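Local coordinates for protein cytochrome C2 (Rhodospirillum rubrum, PDB 3C2C) that carries electrons through its covalently bound haem, probably as a soluble shuttle in the photosynthetic electron transport of this purple bacterium, at residues A68-V71 against K72-A76. Residues are numbered along the deposited sequence; the frame is centred on the assembly and turned at random.
Sequences AAYV and KNPKA. Unlike the reference sequence in segment 72-76: N73 (reference Asp). With HEM (protoporphyrin IX containing Fe), chain B.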
loop_
_atom_site.group_PDB
_atom_site.type_symbol
_atom_site.label_atom_id
_atom_site.label_comp_id
_atom_site.label_asym_id
_atom_site.label_seq_id
_atom_site.Cartn_x
_atom_site.Cartn_y
_atom_site.Cartn_z
ATOM N N ALA A 68 -5.334 5.713 -1.277
ATOM C CA ALA A 68 -6.663 5.610 -1.973
ATOM C C ALA A 68 -6.325 5.373 -3.385
ATOM O O ALA A 68 -7.113 4.651 -4.018
ATOM C CB ALA A 68 -7.714 6.582 -1.589
ATOM N N ALA A 69 -5.634 6.290 -4.119
ATOM C CA ALA A 69 -5.366 6.147 -5.561
ATOM C C ALA A 69 -4.579 4.854 -5.854
ATOM O O ALA A 69 -4.786 4.161 -6.855
ATOM C CB ALA A 69 -4.534 7.360 -5.792
ATOM N N TYR A 70 -3.571 4.591 -4.980
ATOM C CA TYR A 70 -2.795 3.331 -5.193
ATOM C C TYR A 70 -3.625 2.075 -5.247
ATOM O O TYR A 70 -3.450 1.260 -6.123
ATOM C CB TYR A 70 -1.791 3.256 -3.983
ATOM C CG TYR A 70 -0.929 2.091 -4.226
ATOM C CD1 TYR A 70 0.080 1.873 -5.162
ATOM C CD2 TYR A 70 -0.969 1.045 -3.246
ATOM C CE1 TYR A 70 0.906 0.780 -5.342
ATOM C CE2 TYR A 70 -0.169 -0.100 -3.344
ATOM C CZ TYR A 70 0.889 -0.143 -4.254
ATOM O OH TYR A 70 1.630 -1.295 -4.266
ATOM N N VAL A 71 -4.429 1.988 -4.167
ATOM C CA VAL A 71 -5.021 0.550 -4.022
ATOM C C VAL A 71 -6.165 0.372 -5.101
ATOM O O VAL A 71 -6.540 -0.782 -5.382
ATOM C CB VAL A 71 -5.707 0.271 -2.647
ATOM C CG1 VAL A 71 -4.618 0.322 -1.614
ATOM C CG2 VAL A 71 -6.966 1.147 -2.331
ATOM N N LYS A 72 -6.436 1.483 -5.812
ATOM C CA LYS A 72 -7.406 1.355 -6.906
ATOM C C LYS A 72 -6.825 0.709 -8.178
ATOM O O LYS A 72 -7.544 0.063 -8.973
ATOM C CB LYS A 72 -8.171 2.649 -7.460
ATOM C CG LYS A 72 -8.510 3.661 -6.391
ATOM C CD LYS A 72 -9.784 4.672 -6.425
ATOM C CE LYS A 72 -9.337 5.777 -5.407
ATOM N NZ LYS A 72 -10.248 6.753 -4.707
ATOM N N ASN A 73 -5.499 0.880 -8.254
ATOM C CA ASN A 73 -4.831 0.450 -9.576
ATOM C C ASN A 73 -3.407 0.678 -9.285
ATOM O O ASN A 73 -2.780 1.802 -9.576
ATOM C CB ASN A 73 -5.390 1.261 -10.742
ATOM C CG ASN A 73 -4.856 0.730 -12.065
ATOM O OD1 ASN A 73 -3.861 -0.007 -12.104
ATOM N ND2 ASN A 73 -5.442 1.340 -13.047
ATOM N N PRO A 74 -2.695 -0.179 -8.587
ATOM C CA PRO A 74 -1.254 0.110 -8.329
ATOM C C PRO A 74 -0.403 0.427 -9.582
ATOM O O PRO A 74 0.571 1.232 -9.491
ATOM C CB PRO A 74 -0.710 -1.268 -7.760
ATOM C CG PRO A 74 -1.943 -1.777 -7.145
ATOM C CD PRO A 74 -3.023 -1.507 -8.138
ATOM N N LYS A 75 -0.551 -0.316 -10.717
ATOM C CA LYS A 75 0.253 -0.166 -11.866
ATOM C C LYS A 75 0.100 1.258 -12.503
ATOM O O LYS A 75 1.190 1.875 -12.771
ATOM C CB LYS A 75 0.302 -1.199 -13.079
ATOM N N ALA A 76 -1.116 1.762 -12.623
ATOM C CA ALA A 76 -1.300 3.160 -13.007
ATOM C C ALA A 76 -0.715 4.115 -11.980
ATOM O O ALA A 76 0.075 5.025 -12.279
ATOM C CB ALA A 76 -2.753 3.305 -13.520
HETATM C CHA HEM B . 3.092 -3.455 -1.951
HETATM C CHB HEM B . -1.181 -2.465 0.288
HETATM C CHC HEM B . -3.003 -6.648 -1.544
HETATM C CHD HEM B . 1.304 -7.820 -3.343
HETATM C C1A HEM B . 2.009 -2.853 -1.278
HETATM C C2A HEM B . 2.067 -1.518 -0.719
HETATM C C3A HEM B . 0.964 -1.299 -0.016
HETATM C C4A HEM B . 0.031 -2.399 -0.295
HETATM C CMA HEM B . 0.558 0.066 0.695
HETATM C CAA HEM B . 3.366 -0.590 -0.803
HETATM C CBA HEM B . 4.252 -0.498 0.492
HETATM C CGA HEM B . 5.497 0.296 0.317
HETATM O O1A HEM B . 5.581 1.208 -0.623
HETATM O O2A HEM B . 6.322 0.163 1.235
HETATM C C1B HEM B . -1.956 -3.655 0.071
HETATM C C2B HEM B . -3.316 -3.742 0.489
HETATM C C3B HEM B . -3.761 -4.884 -0.079
HETATM C C4B HEM B . -2.820 -5.451 -0.943
HETATM C CMB HEM B . -3.980 -2.811 1.567
HETATM C CAB HEM B . -5.276 -5.428 -0.063
HETATM C CBB HEM B . -6.362 -4.462 -0.089
HETATM C C1C HEM B . -2.008 -7.257 -2.184
HETATM C C2C HEM B . -2.091 -8.701 -2.761
HETATM C C3C HEM B . -0.942 -8.915 -3.382
HETATM C C4C HEM B . 0.001 -7.884 -2.922
HETATM C CMC HEM B . -3.481 -9.306 -2.906
HETATM C CAC HEM B . -0.500 -10.153 -4.204
HETATM C CBC HEM B . -1.283 -10.819 -5.103
HETATM C C1D HEM B . 2.132 -6.730 -3.175
HETATM C C2D HEM B . 3.467 -6.612 -3.656
HETATM C C3D HEM B . 3.962 -5.424 -3.262
HETATM C C4D HEM B . 2.942 -4.694 -2.609
HETATM C CMD HEM B . 4.106 -7.820 -4.450
HETATM C CAD HEM B . 5.364 -4.820 -3.621
HETATM C CBD HEM B . 5.249 -4.380 -5.075
HETATM C CGD HEM B . 6.547 -4.195 -5.828
HETATM O O1D HEM B . 7.602 -3.876 -5.218
HETATM O O2D HEM B . 6.478 -4.231 -7.135
HETATM N NA HEM B . 0.788 -3.328 -0.978
HETATM N NB HEM B . -1.702 -4.665 -0.898
HETATM N NC HEM B . -0.724 -6.849 -2.346
HETATM N ND HEM B . 1.761 -5.527 -2.552
HETATM FE FE HEM B . 0.056 -5.109 -1.680
HETATM O O HOH W 1 -4.003 4.386 -9.739
#
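In the haem pocket of this class I cytochrome c fold, Y70 and P74 meet at the turn that links helix 64-72 to helix 74-82. P74 CB lies 3.6 Å from Y70 CE1, and the pyrrolidine crosses the phenol at about a right angle, with CG over one ring face but displaced toward the rim. With chi1 at -175°, the Y70 ring lies trans to the backbone N and is directed from the helix to the porphyrin, where CE2 reaches HEM C3A at 3.7 Å. The phenol oxygen sits 3.4 Å from HEM C1A and is hydrogen-bonded to Y52 OH; the W62 ring also meets that of Y70. A phenylalanine in its place would lack the hydroxyl and would probably leave Y52 OH without this hydrogen-bond partner beside the porphyrin. The turn is held by N73 N, which donates to Y70 O at 3.0 Å from well above the carbonyl plane (54°). P74 N, equally near that oxygen, has no hydrogen to give, so the i to i+4 bond that a helix would make from this position is missing. A weak bond joins K72 N to A69 O. One water donates to both A69 O and N73 O, tying helix 64-72 to the N-cap residue of the next helix. From that N-cap, N73 OD1 accepts a long, weak but nearly straight bond from A76 N (3.3 Å, 175°).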